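PDB 2W1K: putative sortase from Streptococcus pneumoniae, which probably acts as a pilus-associated class C sortase, a transpeptidase that links pilin subunits covalently during pilus fibre biogenesis. Local coordinates for residues 42-46 and 172-176; 91-97 and 108-112; 128-133 and 145-149; 134-138 and 205-210; 139-144 and 191-197. All coordinates share one frame; numbering follows the deposited sequence.

Contact 1. Residues 42-46 and 172-176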
# COMPACT_ATOMS: atom_id res chain seq x y z
N VAL A 42 2.42 14.90 1.21
CA VAL A 42 1.24 15.70 0.84
C VAL A 42 -0.01 14.91 1.23
O VAL A 42 -0.01 13.68 1.15
CB VAL A 42 1.28 16.07 -0.69
CG1 VAL A 42 -0.04 16.46 -1.23
CG2 VAL A 42 2.33 17.16 -0.93
N ASP A 43 -1.09 15.59 1.67
CA ASP A 43 -2.35 14.88 1.81
C ASP A 43 -2.82 14.24 0.52
O ASP A 43 -2.99 14.93 -0.45
CB ASP A 43 -3.48 15.73 2.34
CG ASP A 43 -4.70 14.87 2.67
OD1 ASP A 43 -4.55 13.95 3.51
OD2 ASP A 43 -5.78 15.08 2.10
N PRO A 44 -3.03 12.91 0.52
CA PRO A 44 -3.48 12.17 -0.66
C PRO A 44 -4.90 12.50 -1.11
O PRO A 44 -5.26 12.25 -2.25
CB PRO A 44 -3.39 10.71 -0.22
CG PRO A 44 -3.50 10.79 1.26
CD PRO A 44 -2.79 12.01 1.67
N PHE A 45 -5.69 13.12 -0.27
CA PHE A 45 -7.09 13.40 -0.62
C PHE A 45 -7.25 14.89 -0.76
O PHE A 45 -8.37 15.42 -0.67
CB PHE A 45 -8.09 12.76 0.40
CG PHE A 45 -7.89 11.27 0.53
CD1 PHE A 45 -8.34 10.43 -0.48
CD2 PHE A 45 -7.13 10.73 1.56
CE1 PHE A 45 -8.12 9.02 -0.41
CE2 PHE A 45 -6.89 9.32 1.65
CZ PHE A 45 -7.39 8.49 0.65
N LEU A 46 -6.14 15.59 -0.96
CA LEU A 46 -6.35 16.77 -1.68
C LEU A 46 -7.27 16.76 -2.84
O LEU A 46 -8.33 17.42 -2.76
CB LEU A 46 -5.79 18.07 -1.18
CG LEU A 46 -7.15 18.56 -0.52
CD1 LEU A 46 -7.74 17.59 0.53
CD2 LEU A 46 -7.23 20.04 -0.00
N LEU A 172 -2.61 2.19 6.33
CA LEU A 172 -3.71 2.44 5.37
C LEU A 172 -4.38 3.79 5.71
O LEU A 172 -4.71 4.06 6.88
CB LEU A 172 -4.74 1.32 5.44
CG LEU A 172 -4.42 0.07 4.62
CD1 LEU A 172 -3.01 -0.27 4.12
CD2 LEU A 172 -5.24 -1.17 4.83
N ILE A 173 -4.59 4.65 4.70
CA ILE A 173 -5.24 5.94 4.99
C ILE A 173 -6.44 6.13 4.07
O ILE A 173 -6.37 5.86 2.88
CB ILE A 173 -4.26 7.16 4.78
CG1 ILE A 173 -4.99 8.46 5.22
CG2 ILE A 173 -3.72 7.18 3.30
CD1 ILE A 173 -4.04 9.70 5.37
N THR A 174 -7.53 6.65 4.65
CA THR A 174 -8.73 6.95 3.89
C THR A 174 -9.44 8.07 4.55
O THR A 174 -8.98 8.51 5.61
CB THR A 174 -9.68 5.72 3.76
OG1 THR A 174 -10.68 6.00 2.80
CG2 THR A 174 -10.38 5.30 5.10
N CYS A 175 -10.54 8.57 3.92
CA CYS A 175 -11.25 9.73 4.47
C CYS A 175 -12.28 9.34 5.55
O CYS A 175 -12.86 8.26 5.53
CB CYS A 175 -11.85 10.58 3.33
SG CYS A 175 -10.52 11.41 2.44
N ASP A 176 -12.48 10.21 6.52
CA ASP A 176 -13.43 9.89 7.58
C ASP A 176 -13.95 11.24 8.16
O ASP A 176 -13.23 12.23 8.23
CB ASP A 176 -12.68 9.03 8.61
CG ASP A 176 -13.55 8.56 9.77
OD1 ASP A 176 -14.39 7.64 9.59
OD2 ASP A 176 -13.38 9.12 10.90
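Phe45, whose ring lies against the sulfur of Cys175, is tied at its backbone N to Asp43 OD2 by a weak, bent bond of 3.1 Å (N-H...O 136°). The same carboxylate oxygen makes a salt bridge with Arg184, so OD2 is gripped twice and connects the turn carrying Phe45 to strand 183-196. The turn, of type I from Asp43 to Leu46, is closed by a bond from Leu46 N to Asp43 O.

No hydrogen bond joins 42-46 directly to 172-176; the meeting is made by the aromatic ring. With Phe45 CG anti to its own carbonyl carbon (chi1 -56°), the ring is carried over the strand and Cys175 SG comes over one face. The sulfur lies 3.8 Å from the ring centroid, 31° off the normal, displaced toward the stem of the side chain, where it is 3.3 Å from Phe45 CG. Pro44 CB lies over the opposite face, 4.1 Å above the plane, toward the rim. At the edge, in the ring plane, Ile173 O is 3.6 Å from Phe45 CZ, a place that suits a carbonyl beside weakly positive ring hydrogens. Ile173 adds apolar cover with CG1, 4.1 Å from Phe45 CE2.

Cys175 ends a Thr-Leu-Ile-Thr-Cys sequence, the sortase signature whose cysteine is the family nucleophile, and Asp43-Pro44-Phe45 matches the lid motif of class C sortases. The sulfur-aromatic contact therefore implies a closed lid, which a pilin sorting signal would probably have to displace before reaching the thiol.

Contact 2. Residues 91-97 and 108-112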
# COMPACT_ATOMS: atom_id res chain seq x y z
N LEU A 91 -5.53 1.39 -5.34
CA LEU A 91 -4.96 1.99 -4.10
C LEU A 91 -3.69 2.67 -4.54
O LEU A 91 -3.20 2.39 -5.62
CB LEU A 91 -4.64 0.90 -3.08
CG LEU A 91 -5.83 -0.00 -2.81
CD1 LEU A 91 -5.45 -1.12 -1.88
CD2 LEU A 91 -7.09 0.90 -2.24
N ALA A 92 -3.15 3.58 -3.74
CA ALA A 92 -1.96 4.35 -4.25
C ALA A 92 -0.99 4.60 -3.13
O ALA A 92 -1.39 5.12 -2.08
CB ALA A 92 -2.35 5.66 -4.86
N HIS A 93 0.30 4.27 -3.35
CA HIS A 93 1.30 4.56 -2.36
C HIS A 93 1.45 6.08 -2.25
O HIS A 93 1.35 6.80 -3.27
CB HIS A 93 2.62 3.89 -2.75
CG HIS A 93 3.77 4.38 -1.95
ND1 HIS A 93 4.53 5.47 -2.35
CD2 HIS A 93 4.29 3.96 -0.76
CE1 HIS A 93 5.44 5.72 -1.43
NE2 HIS A 93 5.32 4.83 -0.45
N VAL A 94 1.61 6.58 -1.02
CA VAL A 94 1.80 8.02 -0.70
C VAL A 94 3.26 8.46 -0.80
O VAL A 94 4.12 8.06 -0.02
CB VAL A 94 1.17 8.33 0.67
CG1 VAL A 94 1.37 9.84 1.07
CG2 VAL A 94 -0.42 8.05 0.54
N ASP A 95 3.56 9.24 -1.83
CA ASP A 95 4.89 9.77 -2.04
C ASP A 95 5.40 10.45 -0.77
O ASP A 95 4.67 11.26 -0.13
CB ASP A 95 4.87 10.75 -3.19
CG ASP A 95 6.31 11.27 -3.55
OD1 ASP A 95 7.23 10.49 -3.86
OD2 ASP A 95 6.54 12.49 -3.49
N GLY A 96 6.67 10.17 -0.43
CA GLY A 96 7.35 10.82 0.63
C GLY A 96 7.29 9.83 1.82
O GLY A 96 7.83 10.08 2.90
N THR A 97 6.58 8.72 1.66
CA THR A 97 6.71 7.59 2.64
C THR A 97 7.44 6.43 1.92
O THR A 97 7.34 6.28 0.69
CB THR A 97 5.38 7.10 3.22
OG1 THR A 97 4.64 6.39 2.21
CG2 THR A 97 4.58 8.37 3.76
N SER A 108 5.24 2.52 5.57
CA SER A 108 4.91 2.75 4.16
C SER A 108 3.40 3.06 4.16
O SER A 108 2.64 2.35 4.87
CB SER A 108 5.16 1.48 3.32
OG SER A 108 4.68 1.67 1.97
N VAL A 109 2.96 4.12 3.45
CA VAL A 109 1.51 4.59 3.58
C VAL A 109 0.85 4.40 2.23
O VAL A 109 1.40 4.85 1.22
CB VAL A 109 1.36 6.08 4.05
CG1 VAL A 109 -0.12 6.39 4.28
CG2 VAL A 109 2.03 6.27 5.48
N ILE A 110 -0.26 3.68 2.20
CA ILE A 110 -1.02 3.37 0.96
C ILE A 110 -2.41 4.07 1.18
O ILE A 110 -3.09 3.85 2.22
CB ILE A 110 -1.29 1.86 0.78
CG1 ILE A 110 0.00 0.91 0.68
CG2 ILE A 110 -2.21 1.53 -0.44
CD1 ILE A 110 1.03 1.37 -0.14
N ALA A 111 -2.87 4.85 0.19
CA ALA A 111 -4.15 5.50 0.35
C ALA A 111 -5.27 4.80 -0.45
O ALA A 111 -5.02 4.07 -1.44
CB ALA A 111 -4.03 7.01 -0.03
N GLY A 112 -6.52 4.95 -0.01
CA GLY A 112 -7.60 4.58 -0.89
C GLY A 112 -8.87 5.28 -0.55
O GLY A 112 -9.09 5.66 0.64
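Val109 fits between Val94 and Thr97, one branch to each. Its CG2 meets Thr97 CG2 at 3.7 Å, the two side chains crossing at about a right angle, while its CG1 rests on Val94 CG2. That same methyl of Val94 reaches on to Ala111 CB, 3.8 Å away, where the small side chain leaves room for it.

On the face carrying His93, Ile110 spreads over the facing strand: CG2 presses on Leu91 CB at 3.6 Å and CD1 lies over the CA and CB of His93, near the plane of the imidazole at its edge. Beyond Leu91, the absent side chain of Gly112 is matched by Leu91 CD2, 4.0 Å from Gly112 CA.

Thr97 OG1, placed between its backbone N and carbonyl carbon (chi1 72°), accepts from Val109 N at 3.1 Å and gives its own proton to Val94 O in the carbonyl plane, thereby bracing the type II turn from Val94 to Thr97. The backbones are laced by paired bonds between Ala92 and Ala111 and by Val94 N to Val109 O, 2.8 Å. His93 ND1 is engaged by Tyr54. This is an antiparallel strand pair within the beta-barrel of the sortase fold.

Contact 3. Residues 128-133 and 145-149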
# COMPACT_ATOMS: atom_id res chain seq x y z
N LEU A 128 -11.84 -3.37 10.75
CA LEU A 128 -10.68 -4.14 11.01
C LEU A 128 -10.47 -4.22 12.51
O LEU A 128 -10.63 -3.19 13.20
CB LEU A 128 -9.46 -3.50 10.36
CG LEU A 128 -9.39 -3.71 8.84
CD1 LEU A 128 -8.37 -2.71 8.20
CD2 LEU A 128 -9.07 -5.19 8.60
N LYS A 129 -10.11 -5.43 12.98
CA LYS A 129 -9.89 -5.71 14.42
C LYS A 129 -8.43 -6.08 14.50
O LYS A 129 -7.90 -6.54 13.50
CB LYS A 129 -10.68 -6.93 14.86
CG LYS A 129 -12.21 -6.86 14.70
CD LYS A 129 -12.94 -6.13 15.89
CE LYS A 129 -14.44 -5.71 15.51
NZ LYS A 129 -15.46 -5.60 16.65
N VAL A 130 -7.82 -5.91 15.69
CA VAL A 130 -6.41 -6.13 15.91
C VAL A 130 -6.13 -7.60 15.51
O VAL A 130 -6.89 -8.48 15.87
CB VAL A 130 -6.11 -5.95 17.38
CG1 VAL A 130 -4.70 -6.44 17.75
CG2 VAL A 130 -6.39 -4.49 17.86
N GLY A 131 -5.08 -7.88 14.75
CA GLY A 131 -4.78 -9.28 14.33
C GLY A 131 -5.22 -9.56 12.88
O GLY A 131 -4.70 -10.46 12.23
N ASP A 132 -6.14 -8.79 12.33
CA ASP A 132 -6.59 -9.14 11.03
C ASP A 132 -5.41 -9.05 10.09
O ASP A 132 -4.50 -8.19 10.24
CB ASP A 132 -7.72 -8.19 10.59
CG ASP A 132 -9.06 -8.53 11.25
OD1 ASP A 132 -9.15 -9.59 11.93
OD2 ASP A 132 -10.03 -7.77 11.00
N ALA A 133 -5.44 -9.90 9.06
CA ALA A 133 -4.29 -10.08 8.18
C ALA A 133 -4.41 -9.17 6.94
O ALA A 133 -5.53 -8.83 6.53
CB ALA A 133 -4.21 -11.57 7.78
N TYR A 145 1.19 -8.97 6.98
CA TYR A 145 1.10 -8.00 8.12
C TYR A 145 -0.11 -8.29 9.00
O TYR A 145 -1.02 -8.96 8.63
CB TYR A 145 0.87 -6.57 7.53
CG TYR A 145 2.02 -5.97 6.71
CD1 TYR A 145 2.27 -6.36 5.38
CD2 TYR A 145 2.82 -5.00 7.25
CE1 TYR A 145 3.30 -5.76 4.66
CE2 TYR A 145 3.84 -4.40 6.54
CZ TYR A 145 4.08 -4.76 5.24
OH TYR A 145 5.13 -4.06 4.54
N GLN A 146 -0.17 -7.71 10.17
CA GLN A 146 -1.28 -7.87 10.96
C GLN A 146 -1.69 -6.52 11.60
O GLN A 146 -0.84 -5.70 12.02
CB GLN A 146 -1.05 -8.98 11.98
CG GLN A 146 -0.09 -8.59 13.01
CD GLN A 146 -0.07 -9.60 14.16
OE1 GLN A 146 -0.75 -10.66 14.14
NE2 GLN A 146 0.71 -9.26 15.17
N MET A 147 -3.00 -6.30 11.62
CA MET A 147 -3.55 -5.06 12.21
C MET A 147 -3.18 -4.86 13.66
O MET A 147 -3.42 -5.77 14.53
CB MET A 147 -5.02 -4.99 11.96
CG MET A 147 -5.61 -3.54 12.05
SD MET A 147 -5.97 -3.21 13.76
CE MET A 147 -7.33 -2.03 13.66
N MET A 148 -2.56 -3.71 13.91
CA MET A 148 -2.09 -3.33 15.22
C MET A 148 -3.00 -2.30 15.92
O MET A 148 -3.39 -2.51 17.09
CB MET A 148 -0.68 -2.74 15.17
CG MET A 148 0.40 -3.67 14.70
SD MET A 148 0.81 -4.97 15.88
CE MET A 148 -0.31 -6.31 15.41
N ASP A 149 -3.32 -1.19 15.24
CA ASP A 149 -4.08 -0.13 15.93
C ASP A 149 -4.55 0.89 14.86
O ASP A 149 -4.27 0.69 13.65
CB ASP A 149 -3.26 0.55 17.08
CG ASP A 149 -2.05 1.34 16.55
OD1 ASP A 149 -1.99 1.68 15.36
OD2 ASP A 149 -1.11 1.60 17.33
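Gly131 N and Met147 O form the shorter of two backbone hydrogen bonds across this contact, 2.7 Å long, with the N-H directed at a lone pair in the carbonyl plane. The second runs the other way, from Met147 N to Asp132 O at 2.8 Å, so both polar backbone atoms of Met147 are held. CA-H...O contacts reinforce the pairing: Val130 CA approaches Met147 O, and Gln146 CA lies 3.3 Å from Asp132 O.

Within 128-133, hydrogen bonds stiffen the chain. A type II turn from Lys129 to Asp132, with Gly131 at positive phi, is closed by Asp132 N to Lys129 O. The Asp132 carboxylate turns back to take Lys129 N on OD2 at 3.1 Å, nearly straight at 171° but from well above the carboxylate plane.

Apolar packing centres on Met147. Its CG is anti to the backbone N and the chain then bends at chi2 (-85°), which lays the thioether across the turn. SD sits 3.7 Å from Val130 CA, while the methyl CE reaches Leu128, 3.5 Å from its O and 4.2 Å from its CB. Val130 CG2 flanks the sulfur.

The turn leads into strand 133-137, Ala133 and Gln146 forming the non-hydrogen-bonded antiparallel pair that starts its pairing with strand 141-153 in the sortase barrel. Met147 thus gives polar and apolar parts: its backbone bonds set the register, its bent thioether packs against the turn.

Contact 4. Residues 134-138 and 205-210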
# COMPACT_ATOMS: atom_id res chain seq x y z
N LEU A 134 -3.27 -8.77 6.37
CA LEU A 134 -3.18 -8.05 5.11
C LEU A 134 -2.03 -8.80 4.45
O LEU A 134 -0.99 -9.08 5.09
CB LEU A 134 -2.79 -6.59 5.41
CG LEU A 134 -2.52 -5.64 4.24
CD1 LEU A 134 -2.81 -4.14 4.51
CD2 LEU A 134 -1.09 -5.78 3.70
N TYR A 135 -2.22 -9.13 3.18
CA TYR A 135 -1.16 -9.75 2.40
C TYR A 135 -0.77 -8.81 1.23
O TYR A 135 -1.66 -8.24 0.55
CB TYR A 135 -1.64 -11.06 1.83
CG TYR A 135 -2.01 -12.06 2.92
CD1 TYR A 135 -1.02 -12.74 3.58
CD2 TYR A 135 -3.36 -12.30 3.30
CE1 TYR A 135 -1.31 -13.65 4.53
CE2 TYR A 135 -3.69 -13.20 4.32
CZ TYR A 135 -2.65 -13.91 4.90
OH TYR A 135 -2.85 -14.85 5.87
N TYR A 136 0.56 -8.69 0.99
CA TYR A 136 1.01 -7.77 0.02
C TYR A 136 1.86 -8.55 -0.98
O TYR A 136 2.85 -9.15 -0.62
CB TYR A 136 1.84 -6.60 0.71
CG TYR A 136 2.35 -5.65 -0.31
CD1 TYR A 136 1.55 -4.64 -0.82
CD2 TYR A 136 3.65 -5.79 -0.85
CE1 TYR A 136 1.98 -3.77 -1.84
CE2 TYR A 136 4.09 -4.96 -1.91
CZ TYR A 136 3.27 -3.94 -2.36
OH TYR A 136 3.64 -3.17 -3.43
N ASP A 137 1.57 -8.48 -2.27
CA ASP A 137 2.33 -9.28 -3.21
C ASP A 137 3.23 -8.41 -4.11
O ASP A 137 2.69 -7.52 -4.83
CB ASP A 137 1.31 -10.11 -4.00
CG ASP A 137 1.95 -11.10 -4.93
OD1 ASP A 137 3.20 -11.08 -5.13
OD2 ASP A 137 1.16 -11.93 -5.48
N ASN A 138 4.56 -8.59 -4.05
CA ASN A 138 5.49 -7.74 -4.83
C ASN A 138 5.87 -8.45 -6.09
O ASN A 138 6.79 -8.02 -6.83
CB ASN A 138 6.79 -7.35 -4.09
CG ASN A 138 7.62 -8.55 -3.58
OD1 ASN A 138 7.63 -9.63 -4.11
ND2 ASN A 138 8.31 -8.31 -2.54
N VAL A 205 -0.88 -19.50 1.24
CA VAL A 205 -1.00 -18.05 1.50
C VAL A 205 -1.62 -17.46 0.24
O VAL A 205 -2.56 -16.66 0.31
CB VAL A 205 0.41 -17.38 1.79
CG1 VAL A 205 0.32 -15.85 1.96
CG2 VAL A 205 1.09 -18.05 3.01
N ALA A 206 -1.13 -17.90 -0.95
CA ALA A 206 -1.60 -17.29 -2.22
C ALA A 206 -3.08 -17.62 -2.35
O ALA A 206 -3.87 -16.82 -2.88
CB ALA A 206 -0.84 -17.84 -3.45
N ARG A 207 -3.45 -18.82 -1.92
CA ARG A 207 -4.80 -19.27 -2.19
C ARG A 207 -5.83 -18.44 -1.37
O ARG A 207 -6.89 -17.98 -1.83
CB ARG A 207 -4.84 -20.78 -1.87
CG ARG A 207 -6.23 -21.36 -1.84
CD ARG A 207 -6.12 -22.85 -1.71
NE ARG A 207 -5.11 -23.44 -2.59
CZ ARG A 207 -4.01 -24.11 -2.20
NH1 ARG A 207 -3.68 -24.24 -0.91
NH2 ARG A 207 -3.21 -24.64 -3.12
N VAL A 208 -5.49 -18.26 -0.12
CA VAL A 208 -6.27 -17.50 0.82
C VAL A 208 -6.38 -15.98 0.56
O VAL A 208 -7.45 -15.35 0.83
CB VAL A 208 -5.57 -17.68 2.17
CG1 VAL A 208 -6.06 -16.70 3.12
CG2 VAL A 208 -5.83 -19.14 2.68
N ALA A 209 -5.26 -15.40 0.12
CA ALA A 209 -5.08 -13.97 -0.13
C ALA A 209 -5.56 -13.52 -1.51
O ALA A 209 -6.19 -12.44 -1.63
CB ALA A 209 -3.61 -13.61 0.01
N PHE A 210 -5.27 -14.30 -2.55
CA PHE A 210 -5.58 -13.87 -3.88
C PHE A 210 -6.56 -14.82 -4.57
O PHE A 210 -6.52 -15.05 -5.78
CB PHE A 210 -4.32 -13.61 -4.66
CG PHE A 210 -3.50 -12.58 -4.00
CD1 PHE A 210 -3.88 -11.20 -4.10
CD2 PHE A 210 -2.40 -12.95 -3.22
CE1 PHE A 210 -3.10 -10.20 -3.48
CE2 PHE A 210 -1.65 -11.96 -2.51
CZ PHE A 210 -1.96 -10.58 -2.65
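Phe210 turns one ring face to the carboxylate of Asp137, whose OD2 lies 4.1 Å from Phe210 CE2 with the carboxylate and ring planes 55° apart. The ring also reaches Asp137 CB with its far end, CZ, at 3.6 Å, and comes obliquely upon Tyr135 O. His9 stacks on the same aromatic and bonds to Asp137 OD2, which makes a salt bridge with Lys197 as well; those two partners probably hold the charge of the acid over the ring face.

The Tyr135 ring is met obliquely by three aliphatic groups of the helix. Ala209 CB is nearest, 3.6 Å from CD2, Val205 CG1 lies 3.8 Å from CD1, and Val208 CG1 stands more distantly by CE2. Tyr135 CG is anti to its carbonyl carbon (chi1 -62°), which carries the phenol over the last turn of the helix, where residues spaced three and four apart present their side chains on one flank.

Helix 205-209 crosses strand 134-137 at 112°, their axes 9.7 Å apart, and no hydrogen bond links the two segments. The last ordered helix, 202-209, thus lies across strand 133-137 of the sortase beta-barrel, with Phe210, the first residue beyond it, packed against Asp137.

Contact 5. Residues 139-144 and 191-197. With MES (2-(N-morpholino)-ethanesulfonic acid), chain C.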
# COMPACT_ATOMS: atom_id res chain seq x y z
N GLY A 139 5.18 -9.55 -6.34
CA GLY A 139 5.51 -10.35 -7.54
C GLY A 139 6.02 -11.73 -7.27
O GLY A 139 5.41 -12.72 -7.70
N GLN A 140 7.14 -11.80 -6.55
CA GLN A 140 7.81 -13.07 -6.15
C GLN A 140 7.67 -13.46 -4.72
O GLN A 140 8.12 -14.53 -4.36
CB GLN A 140 9.34 -12.94 -6.36
CG GLN A 140 9.67 -12.36 -7.69
CD GLN A 140 9.80 -13.37 -8.80
OE1 GLN A 140 9.35 -13.16 -9.94
NE2 GLN A 140 10.47 -14.44 -8.51
N GLU A 141 7.15 -12.55 -3.90
CA GLU A 141 6.97 -12.77 -2.47
C GLU A 141 5.59 -12.22 -2.02
O GLU A 141 5.11 -11.18 -2.52
CB GLU A 141 8.00 -11.95 -1.71
CG GLU A 141 9.41 -12.23 -2.18
CD GLU A 141 10.44 -11.34 -1.51
OE1 GLU A 141 10.35 -10.11 -1.78
OE2 GLU A 141 11.32 -11.80 -0.69
N ILE A 142 5.03 -12.83 -0.96
CA ILE A 142 3.87 -12.30 -0.35
C ILE A 142 4.28 -11.87 1.02
O ILE A 142 4.87 -12.67 1.79
CB ILE A 142 2.70 -13.31 -0.30
CG1 ILE A 142 2.05 -13.50 -1.68
CG2 ILE A 142 1.58 -12.62 0.52
CD1 ILE A 142 1.18 -14.90 -1.88
N VAL A 143 4.02 -10.62 1.39
CA VAL A 143 4.50 -10.19 2.73
C VAL A 143 3.22 -10.21 3.53
O VAL A 143 2.19 -9.77 3.03
CB VAL A 143 5.04 -8.76 2.68
CG1 VAL A 143 5.44 -8.28 4.05
CG2 VAL A 143 6.21 -8.70 1.64
N GLU A 144 3.31 -10.69 4.75
CA GLU A 144 2.14 -10.77 5.62
C GLU A 144 2.27 -9.71 6.71
O GLU A 144 3.36 -9.55 7.25
CB GLU A 144 1.97 -12.22 6.23
CG GLU A 144 0.74 -12.16 7.16
CD GLU A 144 0.55 -13.44 7.92
OE1 GLU A 144 1.05 -14.50 7.45
OE2 GLU A 144 -0.12 -13.40 8.98
N ARG A 191 4.46 -5.83 10.12
CA ARG A 191 4.89 -6.89 9.28
C ARG A 191 5.14 -8.10 10.09
O ARG A 191 5.83 -8.03 11.13
CB ARG A 191 6.18 -6.52 8.60
CG ARG A 191 6.68 -7.72 7.72
CD ARG A 191 8.02 -7.21 6.93
NE ARG A 191 7.72 -6.17 5.93
CZ ARG A 191 8.26 -6.13 4.70
NH1 ARG A 191 9.25 -7.01 4.32
NH2 ARG A 191 7.86 -5.25 3.83
N VAL A 192 4.64 -9.22 9.56
CA VAL A 192 4.86 -10.51 10.23
C VAL A 192 5.88 -11.51 9.56
O VAL A 192 6.68 -12.16 10.24
CB VAL A 192 3.40 -11.17 10.47
CG1 VAL A 192 3.44 -12.59 10.56
CG2 VAL A 192 2.75 -10.52 11.63
N ALA A 193 5.81 -11.66 8.25
CA ALA A 193 6.61 -12.69 7.61
C ALA A 193 6.58 -12.32 6.11
O ALA A 193 5.73 -11.51 5.66
CB ALA A 193 5.96 -14.13 7.84
N VAL A 194 7.52 -12.91 5.37
CA VAL A 194 7.65 -12.75 3.94
C VAL A 194 7.67 -14.24 3.45
O VAL A 194 8.46 -15.03 3.94
CB VAL A 194 9.02 -12.09 3.53
CG1 VAL A 194 9.19 -12.09 2.03
CG2 VAL A 194 9.12 -10.63 4.04
N TYR A 195 6.85 -14.58 2.48
CA TYR A 195 6.87 -15.89 1.89
C TYR A 195 7.39 -15.79 0.51
O TYR A 195 6.94 -14.91 -0.25
CB TYR A 195 5.43 -16.45 1.86
CG TYR A 195 4.79 -16.47 3.29
CD1 TYR A 195 5.05 -17.54 4.19
CD2 TYR A 195 3.96 -15.42 3.74
CE1 TYR A 195 4.53 -17.54 5.51
CE2 TYR A 195 3.42 -15.44 5.11
CZ TYR A 195 3.71 -16.53 5.94
OH TYR A 195 3.21 -16.63 7.24
N GLN A 196 8.27 -16.72 0.14
CA GLN A 196 8.74 -16.83 -1.22
C GLN A 196 7.79 -17.71 -1.96
O GLN A 196 7.48 -18.79 -1.47
CB GLN A 196 10.11 -17.58 -1.24
CG GLN A 196 11.17 -16.87 -0.30
CD GLN A 196 11.41 -15.40 -0.83
OE1 GLN A 196 11.73 -15.19 -2.00
NE2 GLN A 196 11.33 -14.45 0.06
N LYS A 197 7.47 -17.33 -3.17
CA LYS A 197 6.53 -18.08 -3.94
C LYS A 197 7.23 -19.33 -4.48
O LYS A 197 6.59 -20.25 -4.95
CB LYS A 197 5.96 -17.22 -5.07
CG LYS A 197 5.00 -16.07 -4.55
CD LYS A 197 4.45 -15.33 -5.78
CE LYS A 197 3.42 -14.31 -5.40
NZ LYS A 197 2.74 -13.77 -6.70
O1 MES C . 15.24 -11.95 0.30
C2 MES C . 14.20 -11.88 1.27
C3 MES C . 13.47 -10.51 1.33
N4 MES C . 13.41 -9.81 0.04
C5 MES C . 14.42 -10.08 -1.01
C6 MES C . 14.81 -11.57 -1.02
C7 MES C . 12.51 -8.66 -0.16
C8 MES C . 11.44 -8.37 0.92
S MES C . 10.89 -6.75 0.73
O1S MES C . 10.50 -6.63 -0.60
O2S MES C . 9.67 -6.64 1.61
O3S MES C . 11.96 -5.86 1.19
O HOH W 1 9.84 -16.51 -4.89
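Glu141 and Gln196 run side by side, pointing the same way, with CG of each anti to its carbonyl carbon. Glu141 then extends while Gln196 bends at chi2 (-61°), bringing NE2 to the anti lone pair of Glu141 OE2 at 2.8 Å. That oxygen also takes N4 of the MES molecule, probably a buffer component, at 3.0 Å; OE1 is bonded to Tyr21 and Asn138.

Arg191 is extended until it kinks at chi3 (-67°), which lays the guanidinium flat against Val143 CG1, 3.6 Å above its centre. Its NH1 and NH2 both hold MES O2S, at 2.8 and 3.2 Å.

On the face of Ile142 and Tyr195, Glu144 is straight throughout. Its OE1 receives the Tyr195 hydroxyl at 3.0 Å, in the ring plane, the carboxylate being turned only 21° from it. Lys197, fully extended too, runs back along Gly139 and Gln140, so that NZ reaches Gly139 O (3.0 Å) from above the carbonyl plane and pairs with Asp137.

The backbones form an antiparallel ladder ending in a classic bulge, with Val192 and Ala193 both opposite Glu144. Strand 133-137 flanks 141-144 on its other edge, helix 202-209 covers Ile142 and Tyr195, and helix 18-34 approaches Gln140 and Glu141.

In the fold
From the N terminus, the loop after helix 18-34 opens contact 1, which closes at strand 168-176 and spans much of the sheet. Two shorter closures fall within that span in series: contact 2, joining 91-97 to 108-112, and contact 3, joining 128-133 to 145-149. Contact 4 starts on strand 133-137 and ends at helix 202-209; contact 5 lies within its span, and both cross contacts 1 and 3. Contacts 1 and 2 touch across neighbouring strands 106-111 and 168-176, on the lid side. Contacts 4 and 5, centres 8 Å apart, share the Asp137-Lys197 salt bridge, and contact 4 packs helix 202-209, the last one ordered, against the barrel side away from contact 1.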